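Local coordinates for protein phosphodiesterase (PDB 7CJ3) that is of unknown function but holds retinal within a helical transmembrane domain of the bacteriorhodopsin-like family, at residues 237-242 with 246-251; 49-54 with 125-130. One frame throughout, in Å; residues are numbered along the deposited sequence.

Contact 1 of 2, residues 237-242 with 246-251; sequences PLVEFL and GYIDFQ. With RET (retinal), chain K.
Leu242 and Tyr247 meet across a tight turn with their side chains at about a right angle to each other. The leucine reaches over with one branch, CD2, which lies 4.0 Å from CD2 of the tyrosine ring and approaches that ring obliquely. Tyr247 is poorly ordered and sits on the surface, so the exact lie of its ring deserves caution. Ile248 packs against the base of the same leucine: its CG1 is 4.1 Å from Leu242 CB. Its chi1 of 61° sets CG1 between the backbone N and the carbonyl carbon, and from there CD1 runs on toward the helix, coming to 4.2 Å from Val239 CG1. Val239 is buried and also touches Met256 and Asn257 of helix 250-277.

The backbone beneath is a Schellman motif ending helix 235-245. Gly246 leaves the helix with a positive phi, and the chain folds back so that Tyr247 N donates to Leu242 O at 3.0 Å, the nitrogen lying nearly along the C=O axis although the N-H is tilted (147°). Ile248 N adds a weak bond to the same oxygen at 3.4 Å, so the carbonyl holds the first amide firmly, the next weakly. Asp249 then takes the N-cap position of helix 250-277, so this short turn joins the last two helices of the rhodopsin-type bundle. Arg243 ties it further, bonding to Phe250 O and forming a salt bridge with Glu240 OE2.

A turn or so back along helix 235-245, Pro237 belongs to the retinal pocket. Its ring lies against the ligand near the cyclohexene end, with CD 3.7 Å from retinal C7 and CB 3.8 Å from retinal C5. Glu240 CB comes to 4.1 Å from retinal C17.

Contact 2 of 2, residues 49-54 with 125-130; sequences RRVFAK and PVWLMR
Val51 of helix 45-54 and Trp127 approach each other from opposite directions, and this pair makes the tight part of the contact. One branch of the valine does the touching: CG1, anti to the backbone N (chi1 161°), lies 3.7 Å from Trp127 CH2 and 3.9 Å from Trp127 CZ2, approaching the six-membered ring obliquely at these two atoms. The same methyl also rests 4.0 Å from Pro125 CG. Proline and tryptophan are themselves packed together, since Pro125 CB sits over one face of the indole, toward its rim. Phe116 touches both Val51 and Pro125, and its ring meets that of Trp127.

Pro125 belongs to the small antiparallel hairpin of strands 117-118 and 125-126, and Trp127 holds the N-cap position of helix 128-149. The hairpin links helix 86-111 to helix 128-149 and probably corresponds to the one between helices B and C of bacteriorhodopsin; the short helix 45-54, which follows helix 17-41, lies against it. Farther in, the indole meets Tyr62 edge-to-face and has Arg130 CZ at its edge, in plane; Arg130 in turn forms a salt bridge with Glu254.

Packing is much looser at Phe52. Its ring runs nearly parallel to the six-membered ring of Trp127, the planes 12° apart, but the two are slid so far that they barely overlap, with centroids 5.9 Å apart. Their nearest atoms, Phe52 CZ and Trp127 CH2, are 4.2 Å from each other. Away from the indole the helix turns to the surface: Arg49 makes a salt bridge with Glu46, while Arg50 and Lys54 lie exposed.

In the fold
Contact 1 is a surface contact made between neighbours in sequence, whereas contact 2 is partly buried and brings together pieces 71 residues apart. The two lie on the same side of the chain's centre, about 16 Å apart between centres, and meet through Phe250: its CZ is 3.5 Å from Pro125 O and 3.9 Å from Trp127 NE1. Their chemistry differs accordingly. Contact 1 depends on backbone bonds that turn one helix into the next, with a few apolar side chains laid over them; contact 2 is wholly apolar and aromatic. Helix 250-277 serves both: contact 1 leads into it, and Glu254 on it meets Trp127 and Arg130 of contact 2.

Contact 1 of 2, residues 237-242 with 246-251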
ATOM      1  N   PRO B 237       0.524  -5.579  20.852  1.00 24.33           N
ATOM      2  CA  PRO B 237       0.267  -5.718  22.282  1.00 23.82           C
ATOM      3  C   PRO B 237      -0.493  -4.506  22.822  1.00 27.30           C
ATOM      4  O   PRO B 237      -1.350  -4.698  23.662  1.00 26.55           O
ATOM      5  CB  PRO B 237       1.651  -5.834  22.926  1.00 24.45           C
ATOM      6  CG  PRO B 237       2.644  -5.413  21.860  1.00 24.00           C
ATOM      7  CD  PRO B 237       1.957  -5.664  20.533  1.00 24.63           C
ATOM      8  N   LEU B 238      -0.203  -3.304  22.304  1.00 31.66           N
ATOM      9  CA  LEU B 238      -0.878  -2.056  22.737  1.00 34.19           C
ATOM     10  C   LEU B 238      -2.352  -2.119  22.327  1.00 34.10           C
ATOM     11  O   LEU B 238      -3.194  -1.886  23.182  1.00 39.18           O
ATOM     12  CB  LEU B 238      -0.168  -0.841  22.135  1.00 39.65           C
ATOM     13  CG  LEU B 238      -0.626   0.532  22.663  1.00 40.55           C
ATOM     14  CD1 LEU B 238      -0.770   0.560  24.180  1.00 39.66           C
ATOM     15  CD2 LEU B 238       0.342   1.629  22.261  1.00 38.19           C
ATOM     16  N   VAL B 239      -2.669  -2.476  21.087  1.00 34.26           N
ATOM     17  CA  VAL B 239      -4.088  -2.575  20.639  1.00 31.11           C
ATOM     18  C   VAL B 239      -4.839  -3.573  21.525  1.00 29.72           C
ATOM     19  O   VAL B 239      -5.952  -3.246  21.986  1.00 29.96           O
ATOM     20  CB  VAL B 239      -4.203  -2.971  19.165  1.00 30.22           C
ATOM     21  CG1 VAL B 239      -5.666  -3.195  18.785  1.00 30.21           C
ATOM     22  CG2 VAL B 239      -3.561  -1.911  18.288  1.00 32.27           C
ATOM     23  N   GLU B 240      -4.249  -4.741  21.761  1.00 28.32           N
ATOM     24  CA  GLU B 240      -4.900  -5.830  22.528  1.00 29.21           C
ATOM     25  C   GLU B 240      -5.193  -5.333  23.957  1.00 31.77           C
ATOM     26  O   GLU B 240      -6.352  -5.442  24.401  1.00 37.51           O
ATOM     27  CB  GLU B 240      -4.055  -7.107  22.453  1.00 29.11           C
ATOM     28  CG  GLU B 240      -4.881  -8.374  22.188  1.00 29.67           C
ATOM     29  CD  GLU B 240      -6.201  -8.244  21.429  1.00 28.38           C
ATOM     30  OE1 GLU B 240      -7.267  -8.052  22.071  1.00 24.15           O
ATOM     31  OE2 GLU B 240      -6.168  -8.291  20.175  1.00 32.41           O
ATOM     32  N   PHE B 241      -4.210  -4.752  24.633  1.00 33.26           N
ATOM     33  CA  PHE B 241      -4.346  -4.180  26.001  1.00 35.55           C
ATOM     34  C   PHE B 241      -5.517  -3.200  26.086  1.00 34.79           C
ATOM     35  O   PHE B 241      -6.370  -3.366  26.960  1.00 34.52           O
ATOM     36  CB  PHE B 241      -3.085  -3.427  26.427  1.00 36.05           C
ATOM     37  CG  PHE B 241      -3.180  -2.922  27.836  1.00 38.57           C
ATOM     38  CD1 PHE B 241      -3.111  -3.810  28.903  1.00 41.10           C
ATOM     39  CD2 PHE B 241      -3.394  -1.577  28.102  1.00 42.27           C
ATOM     40  CE1 PHE B 241      -3.199  -3.354  30.210  1.00 41.97           C
ATOM     41  CE2 PHE B 241      -3.522  -1.125  29.408  1.00 43.69           C
ATOM     42  CZ  PHE B 241      -3.415  -2.017  30.459  1.00 45.22           C
ATOM     43  N   LEU B 242      -5.528  -2.196  25.208  1.00 37.26           N
ATOM     44  CA  LEU B 242      -6.501  -1.072  25.191  1.00 34.30           C
ATOM     45  C   LEU B 242      -7.909  -1.560  24.846  1.00 40.79           C
ATOM     46  O   LEU B 242      -8.878  -0.948  25.343  1.00 41.22           O
ATOM     47  CB  LEU B 242      -6.045  -0.043  24.159  1.00 36.55           C
ATOM     48  CG  LEU B 242      -4.867   0.827  24.598  1.00 40.05           C
ATOM     49  CD1 LEU B 242      -4.295   1.623  23.432  1.00 41.00           C
ATOM     50  CD2 LEU B 242      -5.294   1.759  25.716  1.00 42.59           C
ATOM     51  N   GLY B 246     -11.491  -1.915  27.462  1.00 41.80           N
ATOM     52  CA  GLY B 246     -12.725  -1.199  27.104  1.00 44.59           C
ATOM     53  C   GLY B 246     -12.477   0.233  26.693  1.00 45.92           C
ATOM     54  O   GLY B 246     -13.466   0.957  26.589  1.00 45.91           O
ATOM     55  N   TYR B 247     -11.224   0.597  26.394  1.00 55.81           N
ATOM     56  CA  TYR B 247     -10.765   1.988  26.119  1.00 53.80           C
ATOM     57  C   TYR B 247     -10.880   2.356  24.630  1.00 47.88           C
ATOM     58  O   TYR B 247     -10.995   3.552  24.353  1.00 43.34           O
ATOM     59  CB  TYR B 247      -9.334   2.170  26.622  1.00 61.78           C
ATOM     60  CG  TYR B 247      -9.179   2.018  28.117  1.00 74.95           C
ATOM     61  CD1 TYR B 247     -10.119   2.536  29.000  1.00 82.23           C
ATOM     62  CD2 TYR B 247      -8.052   1.406  28.650  1.00 76.40           C
ATOM     63  CE1 TYR B 247      -9.962   2.416  30.372  1.00 85.09           C
ATOM     64  CE2 TYR B 247      -7.867   1.303  30.027  1.00 81.16           C
ATOM     65  CZ  TYR B 247      -8.835   1.795  30.887  1.00 87.12           C
ATOM     66  OH  TYR B 247      -8.688   1.669  32.238  1.00 98.23           O
ATOM     67  N   ILE B 248     -10.793   1.373  23.718  1.00 50.88           N
ATOM     68  CA  ILE B 248     -11.147   1.471  22.262  1.00 43.01           C
ATOM     69  C   ILE B 248     -12.175   0.376  21.973  1.00 37.37           C
ATOM     70  O   ILE B 248     -12.115  -0.655  22.657  1.00 39.86           O
ATOM     71  CB  ILE B 248      -9.898   1.341  21.359  1.00 44.97           C
ATOM     72  CG1 ILE B 248      -9.185  -0.002  21.516  1.00 45.55           C
ATOM     73  CG2 ILE B 248      -8.927   2.487  21.615  1.00 50.18           C
ATOM     74  CD1 ILE B 248      -8.049  -0.194  20.549  1.00 46.63           C
ATOM     75  N   ASP B 249     -13.075   0.587  21.011  1.00 37.67           N
ATOM     76  CA  ASP B 249     -14.007  -0.458  20.502  1.00 35.47           C
ATOM     77  C   ASP B 249     -13.260  -1.368  19.509  1.00 35.47           C
ATOM     78  O   ASP B 249     -12.084  -1.118  19.181  1.00 40.49           O
ATOM     79  CB  ASP B 249     -15.285   0.150  19.899  1.00 41.12           C
ATOM     80  CG  ASP B 249     -15.134   1.002  18.637  1.00 47.72           C
ATOM     81  OD1 ASP B 249     -14.648   2.108  18.763  1.00 61.04           O
ATOM     82  OD2 ASP B 249     -15.547   0.554  17.529  1.00 60.89           O
ATOM     83  N   PHE B 250     -13.933  -2.409  19.037  1.00 32.54           N
ATOM     84  CA  PHE B 250     -13.345  -3.523  18.265  1.00 28.09           C
ATOM     85  C   PHE B 250     -12.786  -3.011  16.938  1.00 28.10           C
ATOM     86  O   PHE B 250     -11.561  -3.267  16.653  1.00 24.45           O
ATOM     87  CB  PHE B 250     -14.403  -4.599  18.025  1.00 29.13           C
ATOM     88  CG  PHE B 250     -13.783  -5.823  17.426  1.00 32.02           C
ATOM     89  CD1 PHE B 250     -12.813  -6.524  18.130  1.00 30.16           C
ATOM     90  CD2 PHE B 250     -14.113  -6.219  16.130  1.00 32.75           C
ATOM     91  CE1 PHE B 250     -12.205  -7.630  17.555  1.00 31.76           C
ATOM     92  CE2 PHE B 250     -13.506  -7.331  15.565  1.00 30.34           C
ATOM     93  CZ  PHE B 250     -12.555  -8.034  16.279  1.00 30.47           C
ATOM     94  N   GLN B 251     -13.657  -2.309  16.185  1.00 27.69           N
ATOM     95  CA  GLN B 251     -13.378  -1.762  14.828  1.00 26.68           C
ATOM     96  C   GLN B 251     -12.173  -0.803  14.857  1.00 26.04           C
ATOM     97  O   GLN B 251     -11.316  -0.916  13.967  1.00 30.08           O
ATOM     98  CB  GLN B 251     -14.627  -1.096  14.248  1.00 26.82           C
ATOM     99  CG  GLN B 251     -15.764  -2.060  14.006  1.00 27.45           C
ATOM    100  CD  GLN B 251     -16.804  -1.601  13.011  1.00 25.90           C
ATOM    101  OE1 GLN B 251     -17.754  -0.916  13.351  1.00 29.38           O
ATOM    102  NE2 GLN B 251     -16.652  -2.000  11.767  1.00 24.42           N
TER
HETATM  103  C1  RET K 401      -0.070 -10.300  21.129  1.00 29.15           C
HETATM  104  C2  RET K 401      -0.681 -10.875  22.407  1.00 29.76           C
HETATM  105  C3  RET K 401      -0.476 -10.050  23.598  1.00 31.07           C
HETATM  106  C4  RET K 401       0.997  -9.791  23.833  1.00 31.92           C
HETATM  107  C5  RET K 401       1.828  -9.625  22.591  1.00 32.09           C
HETATM  108  C6  RET K 401       1.330  -9.728  21.334  1.00 30.22           C
HETATM  109  C7  RET K 401       2.177  -9.331  20.200  1.00 32.56           C
HETATM  110  C8  RET K 401       1.940  -9.477  18.837  1.00 39.48           C
HETATM  111  C9  RET K 401       2.858  -9.300  17.760  1.00 42.18           C
HETATM  112  C10 RET K 401       2.504  -9.530  16.407  1.00 42.36           C
HETATM  113  C11 RET K 401       3.231  -9.225  15.250  1.00 41.48           C
HETATM  114  C12 RET K 401       2.862  -9.333  13.914  1.00 38.01           C
HETATM  115  C13 RET K 401       3.647  -9.063  12.780  1.00 39.26           C
HETATM  116  C14 RET K 401       3.160  -9.317  11.511  1.00 43.06           C
HETATM  117  C15 RET K 401       3.967  -9.590  10.325  1.00 47.16           C
HETATM  118  C16 RET K 401      -0.040 -11.485  20.146  1.00 27.63           C
HETATM  119  C17 RET K 401      -1.028  -9.225  20.584  1.00 28.35           C
HETATM  120  C18 RET K 401       3.276  -9.335  22.924  1.00 32.07           C
HETATM  121  C19 RET K 401       4.261  -8.837  18.009  1.00 43.11           C
HETATM  122  C20 RET K 401       5.007  -8.471  12.993  1.00 38.26           C

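Contact 2 of 2, residues 49-54 with 125-130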
ATOM      1  N   ARG B  49     -21.877 -13.728   9.444  1.00 33.51           N
ATOM      2  CA  ARG B  49     -22.855 -12.764   8.869  1.00 35.60           C
ATOM      3  C   ARG B  49     -23.199 -11.713   9.942  1.00 35.69           C
ATOM      4  O   ARG B  49     -23.212 -10.512   9.607  1.00 38.12           O
ATOM      5  CB  ARG B  49     -24.068 -13.532   8.332  1.00 37.82           C
ATOM      6  CG  ARG B  49     -25.168 -12.696   7.699  1.00 44.42           C
ATOM      7  CD  ARG B  49     -26.501 -13.172   8.262  1.00 51.17           C
ATOM      8  NE  ARG B  49     -27.671 -12.569   7.635  1.00 56.78           N
ATOM      9  CZ  ARG B  49     -28.915 -12.586   8.140  1.00 61.65           C
ATOM     10  NH1 ARG B  49     -29.179 -13.164   9.299  1.00 60.50           N
ATOM     11  NH2 ARG B  49     -29.906 -12.016   7.480  1.00 64.52           N
ATOM     12  N   ARG B  50     -23.435 -12.137  11.186  1.00 35.96           N
ATOM     13  CA  ARG B  50     -23.815 -11.251  12.324  1.00 39.28           C
ATOM     14  C   ARG B  50     -22.620 -10.385  12.759  1.00 39.38           C
ATOM     15  O   ARG B  50     -22.847  -9.209  13.146  1.00 39.20           O
ATOM     16  CB  ARG B  50     -24.402 -12.047  13.493  1.00 41.02           C
ATOM     17  CG  ARG B  50     -25.800 -12.579  13.213  1.00 45.98           C
ATOM     18  CD  ARG B  50     -26.825 -12.178  14.258  1.00 53.99           C
ATOM     19  NE  ARG B  50     -28.122 -12.713  13.862  1.00 58.75           N
ATOM     20  CZ  ARG B  50     -28.469 -13.995  13.924  1.00 60.13           C
ATOM     21  NH1 ARG B  50     -27.629 -14.898  14.403  1.00 64.42           N
ATOM     22  NH2 ARG B  50     -29.668 -14.376  13.513  1.00 63.53           N
ATOM     23  N   VAL B  51     -21.402 -10.932  12.703  1.00 36.00           N
ATOM     24  CA  VAL B  51     -20.152 -10.208  13.078  1.00 34.71           C
ATOM     25  C   VAL B  51     -19.958  -9.059  12.102  1.00 34.18           C
ATOM     26  O   VAL B  51     -19.737  -7.913  12.582  1.00 38.83           O
ATOM     27  CB  VAL B  51     -18.921 -11.127  13.127  1.00 34.51           C
ATOM     28  CG1 VAL B  51     -17.627 -10.344  13.055  1.00 36.13           C
ATOM     29  CG2 VAL B  51     -18.926 -11.969  14.394  1.00 35.02           C
ATOM     30  N   PHE B  52     -20.045  -9.352  10.805  1.00 33.08           N
ATOM     31  CA  PHE B  52     -19.819  -8.371   9.708  1.00 30.92           C
ATOM     32  C   PHE B  52     -21.015  -7.415   9.616  1.00 28.07           C
ATOM     33  O   PHE B  52     -20.824  -6.329   9.088  1.00 28.37           O
ATOM     34  CB  PHE B  52     -19.485  -9.086   8.393  1.00 28.74           C
ATOM     35  CG  PHE B  52     -18.111  -9.711   8.347  1.00 32.03           C
ATOM     36  CD1 PHE B  52     -16.968  -8.939   8.500  1.00 33.20           C
ATOM     37  CD2 PHE B  52     -17.950 -11.074   8.135  1.00 32.88           C
ATOM     38  CE1 PHE B  52     -15.707  -9.517   8.476  1.00 37.65           C
ATOM     39  CE2 PHE B  52     -16.689 -11.654   8.084  1.00 33.11           C
ATOM     40  CZ  PHE B  52     -15.567 -10.880   8.261  1.00 37.05           C
ATOM     41  N   ALA B  53     -22.185  -7.779  10.147  1.00 29.83           N
ATOM     42  CA  ALA B  53     -23.378  -6.902  10.223  1.00 33.31           C
ATOM     43  C   ALA B  53     -23.274  -5.950  11.426  1.00 38.33           C
ATOM     44  O   ALA B  53     -23.731  -4.804  11.313  1.00 44.46           O
ATOM     45  CB  ALA B  53     -24.636  -7.725  10.286  1.00 35.14           C
ATOM     46  N   LYS B  54     -22.707  -6.392  12.549  1.00 38.61           N
ATOM     47  CA  LYS B  54     -22.536  -5.544  13.761  1.00 38.07           C
ATOM     48  C   LYS B  54     -21.375  -4.565  13.521  1.00 40.41           C
ATOM     49  O   LYS B  54     -21.354  -3.478  14.151  1.00 42.35           O
ATOM     50  CB  LYS B  54     -22.298  -6.442  14.981  1.00 39.74           C
ATOM     51  CG  LYS B  54     -22.195  -5.740  16.332  1.00 40.68           C
ATOM     52  CD  LYS B  54     -21.566  -6.571  17.434  1.00 39.76           C
ATOM     53  CE  LYS B  54     -21.730  -5.926  18.801  1.00 41.01           C
ATOM     54  NZ  LYS B  54     -23.112  -6.059  19.354  1.00 41.41           N
ATOM     55  N   PRO B 125     -14.798 -10.991  18.429  1.00 32.31           N
ATOM     56  CA  PRO B 125     -14.202 -12.118  17.699  1.00 30.47           C
ATOM     57  C   PRO B 125     -12.665 -12.153  17.767  1.00 29.39           C
ATOM     58  O   PRO B 125     -12.033 -11.130  17.721  1.00 31.73           O
ATOM     59  CB  PRO B 125     -14.702 -11.941  16.257  1.00 30.42           C
ATOM     60  CG  PRO B 125     -15.160 -10.485  16.150  1.00 32.82           C
ATOM     61  CD  PRO B 125     -15.342  -9.939  17.556  1.00 29.96           C
ATOM     62  N   VAL B 126     -12.111 -13.354  17.877  1.00 29.47           N
ATOM     63  CA  VAL B 126     -10.661 -13.660  17.854  1.00 29.24           C
ATOM     64  C   VAL B 126     -10.361 -14.336  16.513  1.00 30.75           C
ATOM     65  O   VAL B 126     -10.715 -15.509  16.330  1.00 37.04           O
ATOM     66  CB  VAL B 126     -10.291 -14.576  19.034  1.00 28.18           C
ATOM     67  CG1 VAL B 126      -8.782 -14.748  19.186  1.00 29.10           C
ATOM     68  CG2 VAL B 126     -10.908 -14.082  20.320  1.00 27.40           C
ATOM     69  N   TRP B 127      -9.733 -13.607  15.595  1.00 30.22           N
ATOM     70  CA  TRP B 127      -9.468 -14.070  14.213  1.00 26.88           C
ATOM     71  C   TRP B 127      -8.253 -14.993  14.249  1.00 26.62           C
ATOM     72  O   TRP B 127      -7.092 -14.462  14.331  1.00 26.35           O
ATOM     73  CB  TRP B 127      -9.226 -12.881  13.302  1.00 25.13           C
ATOM     74  CG  TRP B 127     -10.362 -11.911  13.193  1.00 25.37           C
ATOM     75  CD1 TRP B 127     -10.285 -10.553  13.348  1.00 27.09           C
ATOM     76  CD2 TRP B 127     -11.722 -12.186  12.810  1.00 26.35           C
ATOM     77  NE1 TRP B 127     -11.498  -9.972  13.101  1.00 26.30           N
ATOM     78  CE2 TRP B 127     -12.403 -10.946  12.783  1.00 27.05           C
ATOM     79  CE3 TRP B 127     -12.431 -13.343  12.471  1.00 25.40           C
ATOM     80  CZ2 TRP B 127     -13.757 -10.842  12.451  1.00 29.07           C
ATOM     81  CZ3 TRP B 127     -13.772 -13.233  12.158  1.00 25.14           C
ATOM     82  CH2 TRP B 127     -14.425 -12.002  12.126  1.00 26.50           C
ATOM     83  N   LEU B 128      -8.497 -16.313  14.156  1.00 24.24           N
ATOM     84  CA  LEU B 128      -7.434 -17.352  14.200  1.00 23.41           C
ATOM     85  C   LEU B 128      -6.566 -17.269  12.934  1.00 22.35           C
ATOM     86  O   LEU B 128      -5.370 -17.670  12.959  1.00 19.78           O
ATOM     87  CB  LEU B 128      -8.146 -18.697  14.328  1.00 25.21           C
ATOM     88  CG  LEU B 128      -8.807 -18.933  15.694  1.00 26.06           C
ATOM     89  CD1 LEU B 128      -9.856 -20.047  15.629  1.00 25.44           C
ATOM     90  CD2 LEU B 128      -7.747 -19.246  16.747  1.00 26.36           C
ATOM     91  N   MET B 129      -7.127 -16.719  11.861  1.00 22.24           N
ATOM     92  CA  MET B 129      -6.408 -16.517  10.571  1.00 22.96           C
ATOM     93  C   MET B 129      -5.316 -15.447  10.738  1.00 19.30           C
ATOM     94  O   MET B 129      -4.180 -15.705  10.309  1.00 17.62           O
ATOM     95  CB  MET B 129      -7.372 -16.141   9.442  1.00 25.94           C
ATOM     96  CG  MET B 129      -6.703 -16.025   8.085  1.00 29.33           C
ATOM     97  SD  MET B 129      -6.052 -17.568   7.416  1.00 33.87           S
ATOM     98  CE  MET B 129      -7.560 -18.132   6.627  1.00 37.02           C
ATOM     99  N   ARG B 130      -5.615 -14.321  11.387  1.00 17.79           N
ATOM    100  CA  ARG B 130      -4.575 -13.302  11.696  1.00 17.29           C
ATOM    101  C   ARG B 130      -3.482 -13.960  12.548  1.00 18.66           C
ATOM    102  O   ARG B 130      -2.301 -13.872  12.141  1.00 18.39           O
ATOM    103  CB  ARG B 130      -5.132 -12.045  12.350  1.00 15.58           C
ATOM    104  CG  ARG B 130      -4.098 -10.926  12.447  1.00 16.00           C
ATOM    105  CD  ARG B 130      -4.725  -9.554  12.696  1.00 15.89           C
ATOM    106  NE  ARG B 130      -5.709  -9.602  13.770  1.00 15.40           N
ATOM    107  CZ  ARG B 130      -6.791  -8.825  13.857  1.00 16.74           C
ATOM    108  NH1 ARG B 130      -7.031  -7.869  12.960  1.00 18.61           N
ATOM    109  NH2 ARG B 130      -7.625  -8.984  14.865  1.00 16.46           N
TER